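Long-range contacts in aminoacyl-histidine dipeptidase (Vibrio alginolyticus, PDB 3MRU), which probably hydrolyses dipeptides, as a zinc-dependent aminoacyl-histidine dipeptidase (carnosinase) of the M20C metallopeptidase family: residues 210-215 / 300-305; 230-235 / 264-269. All blocks are in the same frame, centred on the assembly; numbering follows the deposited sequence.

Contact 1. Residues 210-215 / 300-305; sequences LTLKGL and TDIVTF
Thr211 and Phe305 face each other as an antiparallel hydrogen-bonded pair, joined by Thr211 N to Phe305 O (2.8 Å) and by Phe305 N to Thr211 O (2.9 Å). One hydrogen-bonded pair along, Lys213 and Val303 repeat the exchange, and the bond from Lys213 N to Val303 O (2.9 Å) is nearly straight, with 171° at the hydrogen. Between these pairs Leu212 and Thr304 form a non-hydrogen-bonded pair. The Thr211, Lys213, Val303 and Phe305 side chains share one face. There the Thr211 methyl CG2 lies 3.4 Å from Phe305 CB, while Lys213 CG, set between the backbone N and the carbonyl carbon (chi1 64°), meets Val303 CG2 at 3.8 Å. Beyond CG the lysine chain is extended, and its CE comes obliquely to the ring, 3.9 Å from Phe305 CE1. On the other face Leu212 CD1 touches both Thr304 CG2 (3.8 Å) and Ile302 CG2 (4.0 Å). Helices 231-242 and 277-295 cover this face: Leu234 and Ile235 pack on Leu212, Phe284 and Thr288 on Thr304. Strand 205-213 is also bonded to strand 266-273, through Leu210 and Leu212. The pairing thus joins the first and last strands of a beta-alpha-beta-beta-alpha-beta unit, the ferredoxin-like arrangement of M20 dimerisation-type domains, well away from the zinc site.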
loop_
_atom_site.group_PDB
_atom_site.type_symbol
_atom_site.label_atom_id
_atom_site.label_comp_id
_atom_site.label_asym_id
_atom_site.label_seq_id
_atom_site.Cartn_x
_atom_site.Cartn_y
_atom_site.Cartn_z
ATOM N N LEU A 210 19.460 -25.681 -9.865
ATOM C CA LEU A 210 18.724 -25.007 -10.904
ATOM C C LEU A 210 18.211 -23.672 -10.363
ATOM O O LEU A 210 17.486 -23.621 -9.370
ATOM C CB LEU A 210 17.566 -25.884 -11.351
ATOM C CG LEU A 210 17.767 -27.395 -11.236
ATOM C CD1 LEU A 210 16.479 -28.142 -11.581
ATOM C CD2 LEU A 210 18.928 -27.881 -12.114
ATOM N N THR A 211 18.587 -22.585 -11.017
ATOM C CA THR A 211 18.225 -21.270 -10.523
ATOM C C THR A 211 17.626 -20.366 -11.611
ATOM O O THR A 211 17.970 -20.458 -12.770
ATOM C CB THR A 211 19.423 -20.619 -9.791
ATOM O OG1 THR A 211 19.389 -19.200 -9.964
ATOM C CG2 THR A 211 20.758 -21.179 -10.302
ATOM N N LEU A 212 16.702 -19.506 -11.231
ATOM C CA LEU A 212 16.051 -18.655 -12.200
ATOM C C LEU A 212 15.976 -17.229 -11.657
ATOM O O LEU A 212 15.439 -17.003 -10.570
ATOM C CB LEU A 212 14.659 -19.218 -12.558
ATOM C CG LEU A 212 13.578 -18.310 -13.186
ATOM C CD1 LEU A 212 13.869 -17.988 -14.634
ATOM C CD2 LEU A 212 12.216 -18.927 -13.077
ATOM N N LYS A 213 16.524 -16.273 -12.407
ATOM C CA LYS A 213 16.492 -14.876 -11.989
ATOM C C LYS A 213 16.516 -13.894 -13.158
ATOM O O LYS A 213 16.423 -14.287 -14.332
ATOM C CB LYS A 213 17.660 -14.539 -11.041
ATOM C CG LYS A 213 19.068 -14.663 -11.631
ATOM C CD LYS A 213 20.115 -14.232 -10.606
ATOM C CE LYS A 213 21.450 -13.837 -11.250
ATOM N NZ LYS A 213 22.568 -13.997 -10.261
ATOM N N GLY A 214 16.629 -12.607 -12.814
ATOM C CA GLY A 214 16.614 -11.531 -13.788
ATOM C C GLY A 214 15.191 -11.126 -14.109
ATOM O O GLY A 214 14.969 -10.261 -14.955
ATOM N N LEU A 215 14.220 -11.754 -13.453
ATOM C CA LEU A 215 12.844 -11.303 -13.560
ATOM C C LEU A 215 12.703 -9.866 -13.051
ATOM O O LEU A 215 13.310 -9.496 -12.047
ATOM C CB LEU A 215 11.904 -12.241 -12.810
ATOM C CG LEU A 215 11.482 -13.568 -13.466
ATOM C CD1 LEU A 215 10.976 -13.384 -14.903
ATOM C CD2 LEU A 215 12.596 -14.618 -13.404
ATOM N N THR A 300 12.351 -9.122 -20.256
ATOM C CA THR A 300 13.493 -8.974 -21.166
ATOM C C THR A 300 14.712 -9.781 -20.734
ATOM O O THR A 300 15.200 -10.621 -21.489
ATOM C CB THR A 300 13.892 -7.500 -21.323
ATOM O OG1 THR A 300 14.494 -7.035 -20.105
ATOM C CG2 THR A 300 12.656 -6.643 -21.670
ATOM N N ASP A 301 15.201 -9.532 -19.524
ATOM C CA ASP A 301 16.354 -10.261 -19.042
ATOM C C ASP A 301 15.974 -11.475 -18.203
ATOM O O ASP A 301 15.862 -11.389 -16.994
ATOM C CB ASP A 301 17.279 -9.348 -18.258
ATOM C CG ASP A 301 18.645 -9.974 -18.046
ATOM O OD1 ASP A 301 18.810 -10.728 -17.047
ATOM O OD2 ASP A 301 19.543 -9.726 -18.895
ATOM N N ILE A 302 15.779 -12.612 -18.848
ATOM C CA ILE A 302 15.378 -13.812 -18.127
ATOM C C ILE A 302 16.525 -14.787 -18.214
ATOM O O ILE A 302 16.849 -15.298 -19.286
ATOM C CB ILE A 302 14.076 -14.442 -18.701
ATOM C CG1 ILE A 302 12.900 -13.471 -18.570
ATOM C CG2 ILE A 302 13.753 -15.771 -18.018
ATOM C CD1 ILE A 302 11.742 -13.848 -19.495
ATOM N N VAL A 303 17.152 -15.034 -17.081
ATOM C CA VAL A 303 18.314 -15.889 -17.076
ATOM C C VAL A 303 18.126 -17.015 -16.092
ATOM O O VAL A 303 17.565 -16.822 -15.016
ATOM C CB VAL A 303 19.583 -15.097 -16.736
ATOM C CG1 VAL A 303 19.899 -14.092 -17.849
ATOM C CG2 VAL A 303 19.436 -14.385 -15.380
ATOM N N THR A 304 18.578 -18.198 -16.483
ATOM C CA THR A 304 18.622 -19.343 -15.588
ATOM C C THR A 304 20.073 -19.768 -15.454
ATOM O O THR A 304 20.907 -19.323 -16.231
ATOM C CB THR A 304 17.726 -20.531 -16.073
ATOM O OG1 THR A 304 18.410 -21.349 -17.036
ATOM C CG2 THR A 304 16.423 -20.033 -16.647
ATOM N N PHE A 305 20.339 -20.624 -14.472
ATOM C CA PHE A 305 21.664 -21.162 -14.212
ATOM C C PHE A 305 21.553 -22.564 -13.624
ATOM O O PHE A 305 20.635 -22.849 -12.854
ATOM C CB PHE A 305 22.396 -20.319 -13.167
ATOM C CG PHE A 305 22.681 -18.915 -13.614
ATOM C CD1 PHE A 305 21.702 -17.938 -13.548
ATOM C CD2 PHE A 305 23.930 -18.570 -14.100
ATOM C CE1 PHE A 305 21.963 -16.646 -13.958
ATOM C CE2 PHE A 305 24.198 -17.279 -14.513
ATOM C CZ PHE A 305 23.213 -16.316 -14.441
#

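Contact 2. Residues 230-235 / 264-269; sequences NANKLI and REAFVT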
loop_
_atom_site.group_PDB
_atom_site.type_symbol
_atom_site.label_atom_id
_atom_site.label_comp_id
_atom_site.label_asym_id
_atom_site.label_seq_id
_atom_site.Cartn_x
_atom_site.Cartn_y
_atom_site.Cartn_z
ATOM N N ASN A 230 6.549 -14.892 -11.897
ATOM C CA ASN A 230 6.728 -15.149 -10.477
ATOM C C ASN A 230 7.728 -16.291 -10.406
ATOM O O ASN A 230 7.410 -17.455 -10.689
ATOM C CB ASN A 230 5.363 -15.455 -9.833
ATOM C CG ASN A 230 5.451 -15.831 -8.363
ATOM O OD1 ASN A 230 4.837 -15.181 -7.525
ATOM N ND2 ASN A 230 6.173 -16.904 -8.050
ATOM N N ALA A 231 8.952 -15.935 -10.040
ATOM C CA ALA A 231 10.075 -16.878 -9.954
ATOM C C ALA A 231 9.721 -18.208 -9.246
ATOM O O ALA A 231 10.082 -19.290 -9.733
ATOM C CB ALA A 231 11.256 -16.192 -9.269
ATOM N N ASN A 232 9.008 -18.103 -8.118
ATOM C CA ASN A 232 8.604 -19.249 -7.307
ATOM C C ASN A 232 7.830 -20.212 -8.125
ATOM O O ASN A 232 8.083 -21.406 -8.093
ATOM C CB ASN A 232 7.712 -18.806 -6.151
ATOM C CG ASN A 232 8.502 -18.256 -4.980
ATOM O OD1 ASN A 232 9.568 -18.772 -4.649
ATOM N ND2 ASN A 232 7.970 -17.218 -4.332
ATOM N N LYS A 233 6.877 -19.669 -8.869
ATOM C CA LYS A 233 5.917 -20.498 -9.580
ATOM C C LYS A 233 6.522 -21.137 -10.817
ATOM O O LYS A 233 6.234 -22.282 -11.142
ATOM C CB LYS A 233 4.631 -19.717 -9.889
ATOM C CG LYS A 233 3.848 -19.405 -8.645
ATOM C CD LYS A 233 2.404 -19.816 -8.775
ATOM C CE LYS A 233 2.202 -21.331 -8.907
ATOM N NZ LYS A 233 0.766 -21.686 -9.185
ATOM N N LEU A 234 7.393 -20.406 -11.487
ATOM C CA LEU A 234 8.016 -20.947 -12.669
ATOM C C LEU A 234 8.867 -22.189 -12.352
ATOM O O LEU A 234 8.778 -23.213 -13.028
ATOM C CB LEU A 234 8.801 -19.848 -13.385
ATOM C CG LEU A 234 7.876 -18.687 -13.802
ATOM C CD1 LEU A 234 8.621 -17.509 -14.405
ATOM C CD2 LEU A 234 6.743 -19.135 -14.750
ATOM N N ILE A 235 9.651 -22.117 -11.286
ATOM C CA ILE A 235 10.424 -23.274 -10.858
ATOM C C ILE A 235 9.548 -24.400 -10.315
ATOM O O ILE A 235 9.965 -25.540 -10.274
ATOM C CB ILE A 235 11.475 -22.893 -9.816
ATOM C CG1 ILE A 235 12.306 -21.719 -10.327
ATOM C CG2 ILE A 235 12.372 -24.092 -9.511
ATOM C CD1 ILE A 235 13.123 -21.938 -11.631
ATOM N N ARG A 264 11.540 -12.189 -7.869
ATOM C CA ARG A 264 12.284 -12.137 -9.115
ATOM C C ARG A 264 13.343 -13.217 -9.219
ATOM O O ARG A 264 13.723 -13.612 -10.315
ATOM C CB ARG A 264 12.916 -10.774 -9.295
ATOM C CG ARG A 264 14.083 -10.540 -8.397
ATOM C CD ARG A 264 14.689 -9.210 -8.686
ATOM N NE ARG A 264 13.698 -8.139 -8.654
ATOM C CZ ARG A 264 13.934 -6.912 -9.101
ATOM N NH1 ARG A 264 12.985 -5.984 -9.040
ATOM N NH2 ARG A 264 15.126 -6.616 -9.623
ATOM N N GLU A 265 13.829 -13.696 -8.091
ATOM C CA GLU A 265 14.846 -14.717 -8.117
ATOM C C GLU A 265 14.357 -15.852 -7.273
ATOM O O GLU A 265 13.783 -15.622 -6.227
ATOM C CB GLU A 265 16.154 -14.157 -7.569
ATOM C CG GLU A 265 17.243 -15.197 -7.285
ATOM C CD GLU A 265 18.592 -14.554 -6.977
ATOM O OE1 GLU A 265 19.641 -15.252 -7.080
ATOM O OE2 GLU A 265 18.603 -13.341 -6.640
ATOM N N ALA A 266 14.557 -17.075 -7.723
ATOM C CA ALA A 266 14.177 -18.228 -6.934
ATOM C C ALA A 266 15.045 -19.360 -7.366
ATOM O O ALA A 266 15.564 -19.351 -8.473
ATOM C CB ALA A 266 12.747 -18.575 -7.177
ATOM N N PHE A 267 15.212 -20.349 -6.509
ATOM C CA PHE A 267 16.020 -21.483 -6.897
ATOM C C PHE A 267 15.689 -22.744 -6.136
ATOM O O PHE A 267 15.183 -22.702 -5.020
ATOM C CB PHE A 267 17.504 -21.154 -6.747
ATOM C CG PHE A 267 18.004 -21.179 -5.328
ATOM C CD1 PHE A 267 18.230 -22.395 -4.669
ATOM C CD2 PHE A 267 18.300 -19.993 -4.665
ATOM C CE1 PHE A 267 18.709 -22.431 -3.372
ATOM C CE2 PHE A 267 18.797 -20.021 -3.352
ATOM C CZ PHE A 267 18.996 -21.245 -2.712
ATOM N N VAL A 268 16.001 -23.866 -6.754
ATOM C CA VAL A 268 15.852 -25.140 -6.134
ATOM C C VAL A 268 17.207 -25.795 -6.306
ATOM O O VAL A 268 17.849 -25.628 -7.346
ATOM C CB VAL A 268 14.729 -25.967 -6.819
ATOM C CG1 VAL A 268 15.208 -26.529 -8.144
ATOM C CG2 VAL A 268 14.320 -27.124 -5.971
ATOM N N THR A 269 17.672 -26.495 -5.273
ATOM C CA THR A 269 18.764 -27.443 -5.466
ATOM C C THR A 269 18.141 -28.823 -5.358
ATOM O O THR A 269 17.264 -29.056 -4.533
ATOM C CB THR A 269 19.970 -27.262 -4.492
ATOM O OG1 THR A 269 19.718 -27.946 -3.266
ATOM C CG2 THR A 269 20.269 -25.786 -4.207
#
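Ala231 and Ala266 meet methyl to methyl, CB to CB at 3.5 Å, where the first turn of helix 231-242 settles on the start of strand 266-273. Each methyl is a small bump lodged against the backbone of the other segment. Ala231 CB presses on the peptide run that leads into the strand, 3.6 Å from Arg264 C and 3.7 Å from Glu265 C. In return Ala266 CB fits a shallow hollow in the opening turn of the helix, whose floor includes Ala231 C (3.7 Å) and Asn232 N (3.9 Å). The side chain of Asn232 flanks this hollow, but its amide nitrogen ND2 donates a hydrogen bond to the carbonyl O of Val352 on strand 346-358. One helical turn after Ala231, Ile235 comes round to the same side as a larger bump. Its CG2 branch, anti to the backbone N, lies over Val268, 4.0 Å from Val268 CG1, and the two side chains cross obliquely; its CG1 marks the far margin of the Ala266 hollow, 4.5 Å from that CB. The helix and strand segments run in roughly the same direction, their axes inclined at 36°, and the step from Ala231 to Ile235 keeps pace with that from Ala266 to Val268. No hydrogen bond spans the two segments, and the match is one of apolar shape: alanines where the backbones come nearest, branched side chains where helix and strand stand further apart. Strand 205-213 lies next to strand 266-273 under the same helix. Such a helix laid on one face of antiparallel strands is the two-layer alpha/beta packing of the ferredoxin-like M20 dimerisation domain.

How the contacts relate
Both contacts involve the same sheet, in which strands 205-213 and 266-273 are antiparallel neighbours, but one contact lies within the sheet and the other across its face. Contact 1 works through backbone hydrogen bonds to strand 303-308 and is only partly buried; contact 2 works between layers, through buried apolar packing beneath helix 231-242. Leu212 joins them: its O probably accepts a hydrogen bond from Ala266 N (3.0 Å), while its CB packs against Ile235 CD1. Leu210 O and Val268 N probably make a similar link. Along the chain, contact 2 falls wholly between the two segments of contact 1, whose mixed, partly exposed face of lysine and phenylalanine contrasts with the alanine, isoleucine and valine of contact 2.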